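Local atomic coordinates of hydrolase, haloacid dehalogenase-like family (Streptococcus pneumoniae, PDB entry 2FI1), a protein that probably acts as a hydrolase of the haloacid dehalogenase-like family, with a metal site at the core that holds a calcium ion in the crystal. Residues A[26-31]-A[54-59]; A[33-38]-A[64-69]; A[93-96]-A[100-103]; A[132-137]-A[143-148]. All blocks are in the same frame, centred on the assembly; numbering follows the deposited sequence.

From the N terminus, beyond strand 8-11 and the short helix 13-17, helix 20-34 runs in the helical cap, where interactions 1 and 2 use it. Interaction 1 closes the loop from 26-31 to 54-59. Interaction 2 opens inside that loop, at 33-38, and closes beyond it, at 64-69, so the two cross; they touch where Phe28 CE1 lies 3.5 Å from Phe66 CE2. The chain then returns to the core. Interaction 3 closes the tight turn between helix 87-96 and strand 100-104, and interaction 4 joins the loop after strand 124-128 to helix 141-149. These follow in series and meet through Phe102 and Leu146, about 34 to 41 Å, centre to centre, from the cap contacts.

Interaction 1: A[26-31]-A[54-59]; sequences AAFVET and FAIETF
Phe28 is the side chain that crosses from helix 20-34 to Ala55, Ile56 and Phe59 of helix 52-59. Both helices belong to the helical cap that this family inserts between the first two strands of its Rossmann-like core. Their segments run nearly parallel, 26° apart, with a wide axial separation of 12.5 Å that a phenyl ring is long enough to span. The ring swings out with CG anti to the backbone N (chi1 -163°), which sends its far end toward the second helix. Edge-to-face rings of Phe66 and Tyr70 and the side chain of Val44 surround Phe28 further, burying it among three other cap helices.

Ala55 comes first. Its small side chain lets the ring approach the helix backbone closely: Phe28 CZ stands 3.6 Å from Ala55 O, a carbonyl already used by the helical N-H of Phe59. The methyl group itself meets Phe28 CE1 at 3.9 Å. Next, Ile56 lays its CG1 branch at the ring edge, 4.0 Å from Phe28 CE1, a branched apolar chain filling the flank of a flat one. Phe59 ends the row, its first side-chain carbon closing the flank of the ring away from Ile56. The two phenylalanine side chains cross at about a right angle, and Phe28 CE2 meets Phe59 CB at 3.9 Å, at the edge of the Phe28 ring and in its plane.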
loop_
_atom_site.group_PDB
_atom_site.type_symbol
_atom_site.label_atom_id
_atom_site.label_comp_id
_atom_site.label_asym_id
_atom_site.label_seq_id
_atom_site.Cartn_x
_atom_site.Cartn_y
_atom_site.Cartn_z
ATOM N N ALA A 26 -11.878 -9.000 -5.374
ATOM C CA ALA A 26 -12.853 -8.960 -6.450
ATOM C C ALA A 26 -12.487 -9.973 -7.524
ATOM O O ALA A 26 -13.339 -10.751 -7.970
ATOM C CB ALA A 26 -12.946 -7.552 -7.030
ATOM N N ALA A 27 -11.218 -9.996 -7.918
ATOM C CA ALA A 27 -10.741 -10.952 -8.927
ATOM C C ALA A 27 -10.835 -12.406 -8.443
ATOM O O ALA A 27 -11.186 -13.298 -9.209
ATOM C CB ALA A 27 -9.330 -10.636 -9.323
ATOM N N PHE A 28 -10.534 -12.651 -7.173
ATOM C CA PHE A 28 -10.537 -14.005 -6.629
ATOM C C PHE A 28 -11.969 -14.552 -6.564
ATOM O O PHE A 28 -12.236 -15.693 -6.950
ATOM C CB PHE A 28 -9.887 -13.981 -5.247
ATOM C CG PHE A 28 -9.458 -15.329 -4.736
ATOM C CD1 PHE A 28 -8.128 -15.714 -4.808
ATOM C CD2 PHE A 28 -10.374 -16.198 -4.150
ATOM C CE1 PHE A 28 -7.715 -16.945 -4.309
ATOM C CE2 PHE A 28 -9.971 -17.424 -3.658
ATOM C CZ PHE A 28 -8.642 -17.805 -3.738
ATOM N N VAL A 29 -12.894 -13.725 -6.094
ATOM C CA VAL A 29 -14.306 -14.109 -6.016
ATOM C C VAL A 29 -14.858 -14.377 -7.420
ATOM O O VAL A 29 -15.551 -15.378 -7.639
ATOM C CB VAL A 29 -15.121 -13.012 -5.287
ATOM C CG1 VAL A 29 -16.629 -13.231 -5.446
ATOM C CG2 VAL A 29 -14.746 -12.956 -3.807
ATOM N N GLU A 30 -14.546 -13.519 -8.384
ATOM C CA GLU A 30 -15.060 -13.734 -9.734
ATOM C C GLU A 30 -14.455 -14.985 -10.372
ATOM O O GLU A 30 -15.140 -15.707 -11.111
ATOM C CB GLU A 30 -14.901 -12.484 -10.605
ATOM C CG GLU A 30 -13.521 -12.126 -11.044
ATOM C CD GLU A 30 -13.508 -10.868 -11.917
ATOM O OE1 GLU A 30 -14.587 -10.462 -12.415
ATOM O OE2 GLU A 30 -12.432 -10.271 -12.091
ATOM N N THR A 31 -13.193 -15.274 -10.071
ATOM C CA THR A 31 -12.548 -16.488 -10.587
ATOM C C THR A 31 -13.178 -17.749 -9.965
ATOM O O THR A 31 -13.451 -18.720 -10.679
ATOM C CB THR A 31 -11.021 -16.457 -10.369
ATOM O OG1 THR A 31 -10.480 -15.234 -10.888
ATOM C CG2 THR A 31 -10.342 -17.630 -11.074
ATOM N N PHE A 54 -2.268 -19.460 0.897
ATOM C CA PHE A 54 -3.276 -19.811 1.909
ATOM C C PHE A 54 -4.694 -19.680 1.345
ATOM O O PHE A 54 -5.543 -20.550 1.572
ATOM C CB PHE A 54 -3.142 -18.959 3.167
ATOM C CG PHE A 54 -4.259 -19.188 4.146
ATOM C CD1 PHE A 54 -4.380 -20.411 4.792
ATOM C CD2 PHE A 54 -5.195 -18.205 4.393
ATOM C CE1 PHE A 54 -5.419 -20.640 5.672
ATOM C CE2 PHE A 54 -6.232 -18.430 5.279
ATOM C CZ PHE A 54 -6.346 -19.654 5.909
ATOM N N ALA A 55 -4.947 -18.604 0.608
ATOM C CA ALA A 55 -6.262 -18.409 0.018
ATOM C C ALA A 55 -6.592 -19.522 -0.978
ATOM O O ALA A 55 -7.712 -20.030 -1.009
ATOM C CB ALA A 55 -6.354 -17.055 -0.654
ATOM N N ILE A 56 -5.625 -19.897 -1.810
ATOM C CA ILE A 56 -5.848 -20.964 -2.792
ATOM C C ILE A 56 -6.022 -22.323 -2.124
ATOM O O ILE A 56 -6.917 -23.074 -2.486
ATOM C CB ILE A 56 -4.730 -20.995 -3.855
ATOM C CG1 ILE A 56 -4.862 -19.746 -4.738
ATOM C CG2 ILE A 56 -4.804 -22.277 -4.694
ATOM C CD1 ILE A 56 -3.759 -19.572 -5.744
ATOM N N GLU A 57 -5.194 -22.638 -1.140
ATOM C CA GLU A 57 -5.360 -23.922 -0.449
ATOM C C GLU A 57 -6.701 -23.990 0.284
ATOM O O GLU A 57 -7.298 -25.065 0.392
ATOM C CB GLU A 57 -4.208 -24.190 0.519
ATOM C CG GLU A 57 -4.148 -25.646 1.054
ATOM C CD GLU A 57 -3.965 -26.732 -0.033
ATOM O OE1 GLU A 57 -3.679 -26.417 -1.217
ATOM O OE2 GLU A 57 -4.102 -27.928 0.310
ATOM N N THR A 58 -7.175 -22.851 0.775
ATOM C CA THR A 58 -8.440 -22.800 1.523
ATOM C C THR A 58 -9.657 -22.916 0.610
ATOM O O THR A 58 -10.577 -23.703 0.889
ATOM C CB THR A 58 -8.524 -21.508 2.352
ATOM O OG1 THR A 58 -7.466 -21.519 3.315
ATOM C CG2 THR A 58 -9.850 -21.386 3.079
ATOM N N PHE A 59 -9.660 -22.160 -0.485
ATOM C CA PHE A 59 -10.855 -21.996 -1.307
ATOM C C PHE A 59 -10.790 -22.676 -2.676
ATOM O O PHE A 59 -11.840 -22.918 -3.276
ATOM C CB PHE A 59 -11.138 -20.502 -1.507
ATOM C CG PHE A 59 -11.432 -19.767 -0.234
ATOM C CD1 PHE A 59 -12.512 -20.123 0.555
ATOM C CD2 PHE A 59 -10.634 -18.710 0.172
ATOM C CE1 PHE A 59 -12.775 -19.450 1.725
ATOM C CE2 PHE A 59 -10.892 -18.034 1.345
ATOM C CZ PHE A 59 -11.966 -18.405 2.127
#

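Interaction 2: A[33-38]-A[64-69]; sequences ALYGIT and ENFLEK
Tyr35 carries this contact, reaching from just past helix 20-34 to the start of helix 66-77, where Glu64, Phe66 and Lys69 receive it. Its phenol is long enough to put a donor on the far backbone: Tyr35 OH gives a short hydrogen bond of 2.5 Å to Glu64 O. The oxygen lies in the plane of the tyrosine ring, at its edge. Seen from the acceptor, though, the hydroxyl sits 38° above the carbonyl plane and does not follow a lone pair. Glu64 precedes the helix, so its carbonyl belongs to the loop that leads into it.

Lys69, one turn into the helix, supplies aliphatic cover. Its CD lies 3.4 Å from Tyr35 OH, while the chain bends at its last torsion and turns the ammonium group away from the phenol. A lysine suits this exposed edge of the contact because its methylenes can pack while its charged end remains at the surface.

Phe66 provides the buried side. With CG anti to the backbone N (chi1 178°), its ring lies beside the tyrosine, and Tyr35 CE2 comes to its edge 3.7 Å from Phe66 CD1. The rings are tilted at 43° with centroids 5.9 Å apart, an oblique pairing. Thr31, Leu32 and Ile56 also pack on Phe66, linking this surface contact to the cap interior.

Gly36 follows Tyr35 with a positive phi, a conformation easily adopted without a side chain. There, Gly36 N to Ala33 O and Ile37 N to Leu32 O form a Schellman motif, a common way to end a helix, here within the helical cap.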
loop_
_atom_site.group_PDB
_atom_site.type_symbol
_atom_site.label_atom_id
_atom_site.label_comp_id
_atom_site.label_asym_id
_atom_site.label_seq_id
_atom_site.Cartn_x
_atom_site.Cartn_y
_atom_site.Cartn_z
ATOM N N ALA A 33 -16.212 -18.047 -9.090
ATOM C CA ALA A 33 -17.539 -18.190 -9.698
ATOM C C ALA A 33 -17.472 -18.944 -11.024
ATOM O O ALA A 33 -18.433 -19.624 -11.392
ATOM C CB ALA A 33 -18.191 -16.834 -9.883
ATOM N N LEU A 34 -16.348 -18.842 -11.730
ATOM C CA LEU A 34 -16.143 -19.590 -12.982
ATOM C C LEU A 34 -16.206 -21.096 -12.753
ATOM O O LEU A 34 -16.554 -21.853 -13.668
ATOM C CB LEU A 34 -14.793 -19.257 -13.619
ATOM C CG LEU A 34 -14.563 -17.833 -14.103
ATOM C CD1 LEU A 34 -13.102 -17.650 -14.473
ATOM C CD2 LEU A 34 -15.474 -17.514 -15.284
ATOM N N TYR A 35 -15.859 -21.530 -11.545
ATOM C CA TYR A 35 -15.901 -22.942 -11.171
ATOM C C TYR A 35 -17.185 -23.308 -10.411
ATOM O O TYR A 35 -17.299 -24.414 -9.874
ATOM C CB TYR A 35 -14.677 -23.297 -10.325
ATOM C CG TYR A 35 -13.361 -23.070 -11.024
ATOM C CD1 TYR A 35 -12.674 -24.121 -11.631
ATOM C CD2 TYR A 35 -12.795 -21.803 -11.076
ATOM C CE1 TYR A 35 -11.462 -23.910 -12.273
ATOM C CE2 TYR A 35 -11.587 -21.577 -11.714
ATOM C CZ TYR A 35 -10.919 -22.634 -12.309
ATOM O OH TYR A 35 -9.723 -22.417 -12.938
ATOM N N GLY A 36 -18.148 -22.388 -10.372
ATOM C CA GLY A 36 -19.410 -22.617 -9.676
ATOM C C GLY A 36 -19.331 -22.479 -8.166
ATOM O O GLY A 36 -20.202 -22.975 -7.445
ATOM N N ILE A 37 -18.302 -21.787 -7.680
ATOM C CA ILE A 37 -18.074 -21.641 -6.251
ATOM C C ILE A 37 -18.331 -20.207 -5.811
ATOM O O ILE A 37 -17.873 -19.264 -6.451
ATOM C CB ILE A 37 -16.638 -22.038 -5.885
ATOM C CG1 ILE A 37 -16.428 -23.529 -6.166
ATOM C CG2 ILE A 37 -16.343 -21.725 -4.415
ATOM C CD1 ILE A 37 -15.005 -23.975 -6.076
ATOM N N THR A 38 -19.080 -20.066 -4.718
ATOM C CA THR A 38 -19.344 -18.776 -4.098
ATOM C C THR A 38 -18.638 -18.710 -2.748
ATOM O O THR A 38 -18.800 -19.593 -1.917
ATOM C CB THR A 38 -20.859 -18.568 -3.863
ATOM O OG1 THR A 38 -21.560 -18.707 -5.107
ATOM C CG2 THR A 38 -21.132 -17.193 -3.281
ATOM N N GLU A 64 -8.557 -26.436 -11.482
ATOM C CA GLU A 64 -7.573 -26.478 -12.561
ATOM C C GLU A 64 -7.413 -25.107 -13.217
ATOM O O GLU A 64 -8.401 -24.484 -13.588
ATOM C CB GLU A 64 -7.980 -27.523 -13.613
ATOM C CG GLU A 64 -6.952 -27.725 -14.727
ATOM C CD GLU A 64 -7.286 -28.888 -15.651
ATOM O OE1 GLU A 64 -8.488 -29.162 -15.869
ATOM O OE2 GLU A 64 -6.337 -29.524 -16.169
ATOM N N ASN A 65 -6.162 -24.662 -13.361
ATOM C CA ASN A 65 -5.823 -23.361 -13.969
ATOM C C ASN A 65 -6.297 -22.145 -13.162
ATOM O O ASN A 65 -6.384 -21.046 -13.710
ATOM C CB ASN A 65 -6.373 -23.241 -15.401
ATOM C CG ASN A 65 -5.974 -24.407 -16.292
ATOM O OD1 ASN A 65 -4.835 -24.874 -16.252
ATOM N ND2 ASN A 65 -6.917 -24.879 -17.109
ATOM N N PHE A 66 -6.605 -22.333 -11.880
ATOM C CA PHE A 66 -7.208 -21.253 -11.094
ATOM C C PHE A 66 -6.276 -20.054 -10.985
ATOM O O PHE A 66 -6.682 -18.928 -11.272
ATOM C CB PHE A 66 -7.594 -21.723 -9.692
ATOM C CG PHE A 66 -8.178 -20.627 -8.838
ATOM C CD1 PHE A 66 -9.544 -20.401 -8.822
ATOM C CD2 PHE A 66 -7.354 -19.798 -8.074
ATOM C CE1 PHE A 66 -10.085 -19.370 -8.044
ATOM C CE2 PHE A 66 -7.889 -18.773 -7.312
ATOM C CZ PHE A 66 -9.251 -18.560 -7.298
ATOM N N LEU A 67 -5.037 -20.294 -10.565
ATOM C CA LEU A 67 -4.092 -19.190 -10.331
ATOM C C LEU A 67 -3.915 -18.345 -11.580
ATOM O O LEU A 67 -3.955 -17.121 -11.525
ATOM C CB LEU A 67 -2.731 -19.700 -9.844
ATOM C CG LEU A 67 -1.680 -18.600 -9.576
ATOM C CD1 LEU A 67 -0.879 -18.909 -8.355
ATOM C CD2 LEU A 67 -0.761 -18.357 -10.767
ATOM N N GLU A 68 -3.707 -19.000 -12.713
ATOM C CA GLU A 68 -3.494 -18.291 -13.959
ATOM C C GLU A 68 -4.671 -17.386 -14.303
ATOM O O GLU A 68 -4.488 -16.229 -14.681
ATOM C CB GLU A 68 -3.246 -19.283 -15.092
ATOM C CG GLU A 68 -2.610 -18.639 -16.282
ATOM C CD GLU A 68 -2.140 -19.635 -17.328
ATOM O OE1 GLU A 68 -2.204 -20.865 -17.086
ATOM O OE2 GLU A 68 -1.693 -19.169 -18.393
ATOM N N LYS A 69 -5.883 -17.921 -14.173
ATOM C CA LYS A 69 -7.090 -17.163 -14.465
ATOM C C LYS A 69 -7.299 -16.053 -13.439
ATOM O O LYS A 69 -7.691 -14.945 -13.794
ATOM C CB LYS A 69 -8.304 -18.086 -14.492
ATOM C CG LYS A 69 -8.284 -19.118 -15.615
ATOM C CD LYS A 69 -9.431 -20.095 -15.454
ATOM C CE LYS A 69 -9.368 -21.214 -16.482
ATOM N NZ LYS A 69 -9.738 -20.744 -17.843
#

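Interaction 3: A[93-96]-A[100-103]; sequences DISN and RHFL
Ile94 and Ser95 lie on a helical segment that runs roughly counter to the strand bearing His101, and the backbones come nearest at Ser95 and Arg100, whose CA atoms are 6.3 Å apart. Three residues connect the segments, so the chain drops almost directly from the helix into the sheet.

The His101 imidazole bridges the gap. Its CE1 lies 3.4 Å from Ile94 CG2, the branch held anti to the backbone N, in an oblique approach. Ile94 CD1 reaches the ring edge in its plane, 4.0 Å from His101 CE1. A beta-branched residue suits this place, since its two arms converge on CE1.

Ser95 OG stands 3.1 Å from His101 NE2, but both atoms have a firmer partner in the carbonyl of Leu91, one helical turn back. On the other side, His101 ND1 bonds with the indole N-H of Trp11. Both imidazole nitrogens are therefore satisfied although the residue is buried, and with ND1 accepting, the proton probably sits on NE2.

Helix 87-96 leads into strand 100-104, which lies parallel to strand 8-11: the second half of a beta-alpha-beta crossover, with the cap inserted ahead of the helix, in the family's Rossmann-like core.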
loop_
_atom_site.group_PDB
_atom_site.type_symbol
_atom_site.label_atom_id
_atom_site.label_comp_id
_atom_site.label_asym_id
_atom_site.label_seq_id
_atom_site.Cartn_x
_atom_site.Cartn_y
_atom_site.Cartn_z
ATOM N N ASP A 93 -5.265 17.589 2.727
ATOM C CA ASP A 93 -5.249 18.343 3.969
ATOM C C ASP A 93 -3.819 18.542 4.465
ATOM O O ASP A 93 -3.463 19.591 4.974
ATOM C CB ASP A 93 -6.089 17.654 5.051
ATOM C CG ASP A 93 -7.580 17.775 4.825
ATOM O OD1 ASP A 93 -8.025 18.722 4.134
ATOM O OD2 ASP A 93 -8.335 16.934 5.351
ATOM N N ILE A 94 -2.981 17.516 4.334
ATOM C CA ILE A 94 -1.584 17.627 4.734
ATOM C C ILE A 94 -0.806 18.596 3.837
ATOM O O ILE A 94 -0.033 19.438 4.323
ATOM C CB ILE A 94 -0.910 16.223 4.750
ATOM C CG1 ILE A 94 -1.442 15.402 5.933
ATOM C CG2 ILE A 94 0.598 16.330 4.807
ATOM C CD1 ILE A 94 -1.086 13.924 5.855
ATOM N N SER A 95 -0.985 18.463 2.527
ATOM C CA SER A 95 -0.298 19.346 1.590
ATOM C C SER A 95 -0.714 20.806 1.785
ATOM O O SER A 95 0.099 21.710 1.613
ATOM C CB SER A 95 -0.552 18.902 0.156
ATOM O OG SER A 95 0.058 17.637 -0.069
ATOM N N ASN A 96 -1.971 21.020 2.171
ATOM C CA ASN A 96 -2.447 22.378 2.455
ATOM C C ASN A 96 -1.762 23.031 3.642
ATOM O O ASN A 96 -1.754 24.262 3.745
ATOM C CB ASN A 96 -3.956 22.381 2.674
ATOM C CG ASN A 96 -4.718 22.363 1.388
ATOM O OD1 ASN A 96 -4.162 22.648 0.324
ATOM N ND2 ASN A 96 -6.002 22.047 1.466
ATOM N N ARG A 100 4.967 17.575 3.077
ATOM C CA ARG A 100 5.485 16.866 1.911
ATOM C C ARG A 100 5.218 15.383 2.078
ATOM O O ARG A 100 5.242 14.859 3.196
ATOM C CB ARG A 100 6.995 17.057 1.726
ATOM C CG ARG A 100 7.415 18.500 1.496
ATOM C CD ARG A 100 8.894 18.617 1.246
ATOM N NE ARG A 100 9.678 18.222 2.410
ATOM C CZ ARG A 100 11.007 18.285 2.475
ATOM N NH1 ARG A 100 11.712 18.733 1.449
ATOM N NH2 ARG A 100 11.627 17.900 3.576
ATOM N N HIS A 101 4.993 14.722 0.943
ATOM C CA HIS A 101 4.724 13.304 0.873
ATOM C C HIS A 101 5.817 12.622 0.082
ATOM O O HIS A 101 6.239 13.108 -0.957
ATOM C CB HIS A 101 3.403 13.032 0.161
ATOM C CG HIS A 101 2.221 13.695 0.781
ATOM N ND1 HIS A 101 1.671 13.279 1.974
ATOM C CD2 HIS A 101 1.473 14.742 0.359
ATOM C CE1 HIS A 101 0.637 14.048 2.267
ATOM N NE2 HIS A 101 0.494 14.939 1.304
ATOM N N PHE A 102 6.237 11.467 0.580
ATOM C CA PHE A 102 7.190 10.595 -0.092
ATOM C C PHE A 102 6.601 9.205 -0.110
ATOM O O PHE A 102 5.736 8.877 0.701
ATOM C CB PHE A 102 8.538 10.591 0.633
ATOM C CG PHE A 102 9.123 11.955 0.782
ATOM C CD1 PHE A 102 9.951 12.479 -0.188
ATOM C CD2 PHE A 102 8.804 12.740 1.877
ATOM C CE1 PHE A 102 10.471 13.755 -0.046
ATOM C CE2 PHE A 102 9.318 14.009 2.007
ATOM C CZ PHE A 102 10.143 14.512 1.054
ATOM N N LEU A 103 7.067 8.370 -1.031
ATOM C CA LEU A 103 6.597 6.987 -1.098
ATOM C C LEU A 103 7.791 6.070 -1.233
ATOM O O LEU A 103 8.683 6.353 -2.035
ATOM C CB LEU A 103 5.653 6.789 -2.284
ATOM C CG LEU A 103 4.889 5.471 -2.444
ATOM C CD1 LEU A 103 3.861 5.301 -1.391
ATOM C CD2 LEU A 103 4.212 5.465 -3.802
#

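Interaction 4: A[132-137]-A[143-148]; sequences SGFKRK and MLYLRE
Phe134 sets its CZ over one face of the Tyr145 ring, 3.3 Å from Tyr145 CG and toward the rim of that ring. The planes are tilted at 41° with centroids 4.7 Å apart, so the pair is oblique, and the two side chains cross at about a right angle. The first torsion of Tyr145 (chi1 154°) sets CG roughly opposite the backbone N and swings the ring off helix 141-149 toward the loop. Ser132 O stands over the centre of the Phe134 ring, and Val128 of the neighbouring strand lies against both aromatics.

Further along the loop, Lys137 CD meets Met143 CE at 3.8 Å. Methionine fits because its flexible thioether chain bends at chi3 and brings the methyl back to the lysine methylenes.

Tyr145 OH bonds to Glu126 and Lys149, with a weak water link to Ser132 OG besides. Lys137 NZ forms a salt bridge with Asp164, and its side chain lies about 6 Å from the calcium bound by Asp12, Gly14 and Asp160, consistent with the family's motif III lysine.

The direct contacts between loop and helix are thus carbon to carbon: the lysine methylenes pack on Met143 while NZ pairs with Asp164.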
loop_
_atom_site.group_PDB
_atom_site.type_symbol
_atom_site.label_atom_id
_atom_site.label_comp_id
_atom_site.label_asym_id
_atom_site.label_seq_id
_atom_site.Cartn_x
_atom_site.Cartn_y
_atom_site.Cartn_z
ATOM N N SER A 132 15.574 2.452 -7.659
ATOM C CA SER A 132 16.538 3.282 -6.917
ATOM C C SER A 132 17.693 2.480 -6.317
ATOM O O SER A 132 18.687 3.049 -5.851
ATOM C CB SER A 132 15.837 4.083 -5.815
ATOM O OG SER A 132 15.137 5.174 -6.375
ATOM N N GLY A 133 17.565 1.152 -6.306
ATOM C CA GLY A 133 18.649 0.272 -5.878
ATOM C C GLY A 133 18.830 0.080 -4.384
ATOM O O GLY A 133 19.860 -0.433 -3.944
ATOM N N PHE A 134 17.841 0.472 -3.586
ATOM C CA PHE A 134 17.969 0.320 -2.146
ATOM C C PHE A 134 17.535 -1.053 -1.649
ATOM O O PHE A 134 16.738 -1.756 -2.288
ATOM C CB PHE A 134 17.158 1.393 -1.408
ATOM C CG PHE A 134 17.562 2.802 -1.750
ATOM C CD1 PHE A 134 18.847 3.247 -1.508
ATOM C CD2 PHE A 134 16.660 3.673 -2.322
ATOM C CE1 PHE A 134 19.215 4.546 -1.822
ATOM C CE2 PHE A 134 17.024 4.968 -2.632
ATOM C CZ PHE A 134 18.300 5.395 -2.383
ATOM N N LYS A 135 18.044 -1.411 -0.475
ATOM C CA LYS A 135 17.613 -2.602 0.224
ATOM C C LYS A 135 16.142 -2.504 0.626
ATOM O O LYS A 135 15.573 -1.407 0.711
ATOM C CB LYS A 135 18.473 -2.844 1.468
ATOM C CG LYS A 135 19.942 -3.082 1.166
ATOM C CD LYS A 135 20.147 -4.372 0.413
ATOM C CE LYS A 135 21.620 -4.737 0.341
ATOM N NZ LYS A 135 22.424 -3.708 -0.366
ATOM N N ARG A 136 15.529 -3.658 0.858
ATOM C CA ARG A 136 14.143 -3.732 1.280
ATOM C C ARG A 136 14.022 -3.384 2.756
ATOM O O ARG A 136 14.913 -3.670 3.561
ATOM C CB ARG A 136 13.583 -5.137 1.033
ATOM C CG ARG A 136 13.517 -5.500 -0.457
ATOM C CD ARG A 136 13.039 -6.930 -0.707
ATOM N NE ARG A 136 11.621 -7.105 -0.389
ATOM C CZ ARG A 136 11.137 -7.590 0.757
ATOM N NH1 ARG A 136 11.939 -7.984 1.730
ATOM N NH2 ARG A 136 9.826 -7.672 0.925
ATOM N N LYS A 137 12.897 -2.782 3.104
ATOM C CA LYS A 137 12.480 -2.672 4.498
ATOM C C LYS A 137 12.501 -4.091 5.086
ATOM O O LYS A 137 12.144 -5.042 4.400
ATOM C CB LYS A 137 11.089 -2.039 4.589
ATOM C CG LYS A 137 11.009 -0.630 4.007
ATOM C CD LYS A 137 9.594 -0.075 3.966
ATOM C CE LYS A 137 8.743 -0.716 2.882
ATOM N NZ LYS A 137 7.330 -0.205 2.893
ATOM N N MET A 143 14.892 5.014 3.669
ATOM C CA MET A 143 14.349 6.119 4.472
ATOM C C MET A 143 15.476 7.061 4.947
ATOM O O MET A 143 15.261 8.259 5.007
ATOM C CB MET A 143 13.403 5.627 5.583
ATOM C CG MET A 143 11.862 5.367 5.133
ATOM S SD MET A 143 11.120 4.466 6.427
ATOM C CE MET A 143 10.063 3.405 5.435
ATOM N N LEU A 144 16.678 6.536 5.200
ATOM C CA LEU A 144 17.828 7.398 5.504
ATOM C C LEU A 144 18.229 8.235 4.291
ATOM O O LEU A 144 18.639 9.388 4.425
ATOM C CB LEU A 144 19.020 6.570 5.993
ATOM C CG LEU A 144 18.850 5.984 7.399
ATOM C CD1 LEU A 144 19.906 4.933 7.694
ATOM C CD2 LEU A 144 18.867 7.077 8.471
ATOM N N TYR A 145 18.115 7.657 3.102
ATOM C CA TYR A 145 18.357 8.397 1.864
ATOM C C TYR A 145 17.407 9.593 1.771
ATOM O O TYR A 145 17.825 10.706 1.453
ATOM C CB TYR A 145 18.197 7.479 0.640
ATOM C CG TYR A 145 17.825 8.166 -0.654
ATOM C CD1 TYR A 145 18.773 8.816 -1.426
ATOM C CD2 TYR A 145 16.515 8.122 -1.137
ATOM C CE1 TYR A 145 18.433 9.425 -2.625
ATOM C CE2 TYR A 145 16.159 8.725 -2.325
ATOM C CZ TYR A 145 17.124 9.377 -3.081
ATOM O OH TYR A 145 16.806 9.984 -4.271
ATOM N N LEU A 146 16.121 9.363 2.025
ATOM C CA LEU A 146 15.147 10.449 1.980
ATOM C C LEU A 146 15.405 11.487 3.067
ATOM O O LEU A 146 15.308 12.689 2.824
ATOM C CB LEU A 146 13.720 9.912 2.103
ATOM C CG LEU A 146 13.176 9.141 0.897
ATOM C CD1 LEU A 146 11.809 8.560 1.240
ATOM C CD2 LEU A 146 13.122 10.010 -0.351
ATOM N N ARG A 147 15.714 11.010 4.262
ATOM C CA ARG A 147 15.996 11.906 5.384
ATOM C C ARG A 147 17.167 12.835 5.075
ATOM O O ARG A 147 17.108 14.036 5.374
ATOM C CB ARG A 147 16.274 11.101 6.650
ATOM C CG ARG A 147 16.607 11.943 7.865
ATOM C CD ARG A 147 17.374 11.129 8.870
ATOM N NE ARG A 147 16.522 10.770 9.988
ATOM C CZ ARG A 147 16.419 11.468 11.117
ATOM N NH1 ARG A 147 17.106 12.595 11.311
ATOM N NH2 ARG A 147 15.603 11.036 12.063
ATOM N N GLU A 148 18.225 12.291 4.479
ATOM C CA GLU A 148 19.399 13.086 4.109
ATOM C C GLU A 148 19.104 14.016 2.936
ATOM O O GLU A 148 19.377 15.220 2.980
ATOM C CB GLU A 148 20.578 12.155 3.776
ATOM C CG GLU A 148 21.874 12.872 3.369
ATOM C CD GLU A 148 23.014 11.916 3.033
ATOM O OE1 GLU A 148 23.159 10.874 3.713
ATOM O OE2 GLU A 148 23.779 12.220 2.088
HETATM O O HOH W 1 17.598 7.503 -6.299
#